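Local structure of assembly chaperone of ribosomal protein L4 (Acl4) (Chaetomium thermophilum, 5TQB) at residues Arg10-Leu15 with Leu45-Gln50. The protein probably binds newly made ribosomal protein L4 as its dedicated assembly chaperone, through a superhelix of TPR-like helical repeats. Numbering follows the deposited sequence.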
ATOM      1  N   ARG B  10       0.929 -23.638 -10.066  1.00 65.48           N
ATOM      2  CA  ARG B  10       0.391 -23.931  -8.748  1.00 68.05           C
ATOM      3  C   ARG B  10       1.082 -23.081  -7.681  1.00 64.68           C
ATOM      4  O   ARG B  10       0.424 -22.480  -6.836  1.00 60.23           O
ATOM      5  CB  ARG B  10       0.552 -25.420  -8.436  1.00 75.03           C
ATOM      6  CG  ARG B  10       0.059 -25.844  -7.064  1.00 81.22           C
ATOM      7  CD  ARG B  10      -1.433 -25.603  -6.884  1.00 86.47           C
ATOM      8  NE  ARG B  10      -1.857 -25.913  -5.519  1.00 91.14           N
ATOM      9  CZ  ARG B  10      -2.905 -25.363  -4.911  1.00 91.35           C
ATOM     10  NH1 ARG B  10      -3.657 -24.469  -5.541  1.00 89.63           N
ATOM     11  NH2 ARG B  10      -3.201 -25.708  -3.665  1.00 91.81           N
ATOM     12  N   ALA B  11       2.407 -23.028  -7.725  1.00 64.74           N
ATOM     13  CA  ALA B  11       3.162 -22.260  -6.747  1.00 63.90           C
ATOM     14  C   ALA B  11       2.825 -20.775  -6.855  1.00 63.39           C
ATOM     15  O   ALA B  11       2.769 -20.068  -5.849  1.00 60.01           O
ATOM     16  CB  ALA B  11       4.650 -22.484  -6.930  1.00 64.58           C
ATOM     17  N   THR B  12       2.578 -20.312  -8.075  1.00 64.09           N
ATOM     18  CA  THR B  12       2.223 -18.918  -8.301  1.00 64.33           C
ATOM     19  C   THR B  12       0.863 -18.591  -7.694  1.00 64.55           C
ATOM     20  O   THR B  12       0.681 -17.523  -7.099  1.00 63.58           O
ATOM     21  CB  THR B  12       2.231 -18.581  -9.803  1.00 64.63           C
ATOM     22  OG1 THR B  12       3.560 -18.743 -10.313  1.00 65.16           O
ATOM     23  CG2 THR B  12       1.793 -17.143 -10.046  1.00 64.97           C
ATOM     24  N   THR B  13      -0.089 -19.506  -7.843  1.00 66.57           N
ATOM     25  CA  THR B  13      -1.405 -19.338  -7.237  1.00 61.74           C
ATOM     26  C   THR B  13      -1.271 -19.313  -5.724  1.00 59.20           C
ATOM     27  O   THR B  13      -1.897 -18.492  -5.055  1.00 61.20           O
ATOM     28  CB  THR B  13      -2.365 -20.475  -7.638  1.00 64.62           C
ATOM     29  OG1 THR B  13      -2.499 -20.509  -9.062  1.00 66.48           O
ATOM     30  CG2 THR B  13      -3.746 -20.274  -7.009  1.00 63.09           C
ATOM     31  N   LEU B  14      -0.447 -20.212  -5.191  1.00 56.91           N
ATOM     32  CA  LEU B  14      -0.215 -20.282  -3.754  1.00 61.35           C
ATOM     33  C   LEU B  14       0.399 -18.981  -3.242  1.00 61.94           C
ATOM     34  O   LEU B  14       0.041 -18.494  -2.172  1.00 63.45           O
ATOM     35  CB  LEU B  14       0.700 -21.462  -3.413  1.00 65.02           C
ATOM     36  CG  LEU B  14       0.089 -22.863  -3.523  1.00 69.89           C
ATOM     37  CD1 LEU B  14       1.164 -23.930  -3.385  1.00 72.20           C
ATOM     38  CD2 LEU B  14      -0.993 -23.064  -2.476  1.00 71.52           C
ATOM     39  N   LEU B  15       1.320 -18.423  -4.015  1.00 60.51           N
ATOM     40  CA  LEU B  15       1.968 -17.176  -3.649  1.00 63.41           C
ATOM     41  C   LEU B  15       0.953 -16.034  -3.664  1.00 64.78           C
ATOM     42  O   LEU B  15       0.964 -15.171  -2.787  1.00 61.73           O
ATOM     43  CB  LEU B  15       3.121 -16.886  -4.612  1.00 63.62           C
ATOM     44  CG  LEU B  15       4.053 -15.729  -4.249  1.00 63.63           C
ATOM     45  CD1 LEU B  15       4.732 -15.960  -2.909  1.00 63.72           C
ATOM     46  CD2 LEU B  15       5.094 -15.540  -5.336  1.00 65.45           C
ATOM     47  N   LEU B  45      13.527 -20.087 -11.395  1.00 61.50           N
ATOM     48  CA  LEU B  45      14.444 -19.425 -10.481  1.00 59.41           C
ATOM     49  C   LEU B  45      13.909 -18.048 -10.096  1.00 59.19           C
ATOM     50  O   LEU B  45      14.051 -17.614  -8.953  1.00 58.51           O
ATOM     51  CB  LEU B  45      15.830 -19.321 -11.116  1.00 57.68           C
ATOM     52  CG  LEU B  45      16.521 -20.671 -11.313  1.00 59.83           C
ATOM     53  CD1 LEU B  45      17.652 -20.571 -12.332  1.00 61.35           C
ATOM     54  CD2 LEU B  45      17.033 -21.192  -9.978  1.00 59.07           C
ATOM     55  N   THR B  46      13.280 -17.368 -11.048  1.00 59.13           N
ATOM     56  CA  THR B  46      12.654 -16.082 -10.771  1.00 55.25           C
ATOM     57  C   THR B  46      11.606 -16.245  -9.676  1.00 60.63           C
ATOM     58  O   THR B  46      11.575 -15.471  -8.716  1.00 62.23           O
ATOM     59  CB  THR B  46      11.993 -15.505 -12.034  1.00 52.31           C
ATOM     60  OG1 THR B  46      13.006 -15.172 -12.985  1.00 58.61           O
ATOM     61  CG2 THR B  46      11.186 -14.258 -11.724  1.00 48.93           C
ATOM     62  N   LEU B  47      10.759 -17.263  -9.824  1.00 58.97           N
ATOM     63  CA  LEU B  47       9.681 -17.511  -8.876  1.00 57.32           C
ATOM     64  C   LEU B  47      10.231 -17.823  -7.493  1.00 56.55           C
ATOM     65  O   LEU B  47       9.752 -17.301  -6.491  1.00 55.62           O
ATOM     66  CB  LEU B  47       8.804 -18.665  -9.360  1.00 58.31           C
ATOM     67  CG  LEU B  47       7.672 -19.090  -8.429  1.00 57.56           C
ATOM     68  CD1 LEU B  47       6.722 -17.939  -8.185  1.00 55.13           C
ATOM     69  CD2 LEU B  47       6.927 -20.279  -9.019  1.00 62.18           C
ATOM     70  N   LEU B  48      11.242 -18.682  -7.445  1.00 58.04           N
ATOM     71  CA  LEU B  48      11.906 -18.990  -6.189  1.00 60.73           C
ATOM     72  C   LEU B  48      12.514 -17.725  -5.577  1.00 61.65           C
ATOM     73  O   LEU B  48      12.621 -17.603  -4.357  1.00 63.07           O
ATOM     74  CB  LEU B  48      12.981 -20.057  -6.408  1.00 61.97           C
ATOM     75  CG  LEU B  48      12.472 -21.500  -6.430  1.00 61.44           C
ATOM     76  CD1 LEU B  48      13.510 -22.427  -7.043  1.00 62.56           C
ATOM     77  CD2 LEU B  48      12.122 -21.956  -5.029  1.00 62.34           C
ATOM     78  N   GLY B  49      12.893 -16.780  -6.434  1.00 61.45           N
ATOM     79  CA  GLY B  49      13.427 -15.508  -5.985  1.00 61.94           C
ATOM     80  C   GLY B  49      12.363 -14.653  -5.324  1.00 60.29           C
ATOM     81  O   GLY B  49      12.576 -14.139  -4.224  1.00 58.69           O
ATOM     82  N   GLN B  50      11.227 -14.493  -6.006  1.00 59.86           N
ATOM     83  CA  GLN B  50      10.084 -13.752  -5.471  1.00 61.26           C
ATOM     84  C   GLN B  50       9.656 -14.317  -4.123  1.00 62.19           C
ATOM     85  O   GLN B  50       9.363 -13.572  -3.191  1.00 68.02           O
ATOM     86  CB  GLN B  50       8.875 -13.838  -6.412  1.00 62.34           C
ATOM     87  CG  GLN B  50       9.085 -13.288  -7.809  1.00 68.31           C
ATOM     88  CD  GLN B  50       7.957 -13.666  -8.765  1.00 70.37           C
ATOM     89  OE1 GLN B  50       7.030 -14.381  -8.396  1.00 74.53           O
ATOM     90  NE2 GLN B  50       8.040 -13.184  -9.999  1.00 70.34           N
TER
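Leu-47 reaches from helix 41-54 toward helix 4-16 and meets three side chains with its two methyls. CD2 lies against the methyl of Ala-11, with Leu-47 CD2 3.8 Å from Ala-11 CB. Leu-47 CD1 and CD2 each lie 3.9 Å from Thr-12 OG1. Leu-47 CD1 is also 4.1 Å from Leu-15 CD2. The two leucines come from facing helices and run alongside each other in opposite senses. In both the CG stands anti to the backbone N (chi1 -171° in Leu-15 and 177° in Leu-47), which carries the branch toward the other helix. Leu-15 CD2 further lies 3.8 Å from Gln-50 OE1, and the Gln-50 chain lies nearly perpendicular to that of Leu-15. An alanine in place of Leu-47 would probably open a gap facing Ala-11, Thr-12 and Leu-15.

The polar ends have partners elsewhere. Thr-12 OG1 hydrogen-bonds to Leu-8 O, one turn earlier in its own helix. Gln-50 NE2 bonds to Glu-86 OE1, which helps to fix the amide beside Leu-15. A second protein chain also packs on Thr-12, Leu-15 and Gln-50.

The axes of the two helical segments run nearly parallel, 20° apart, with 11.1 Å at closest approach. Helix 41-54 lies in the predicted TPR repeat, and helix 4-16 packs nearly parallel to it, with helix 20-32 between them in sequence. The interface itself is small and held by methyl contacts, while Thr-12 OG1 and Gln-50 NE2 bond outside it.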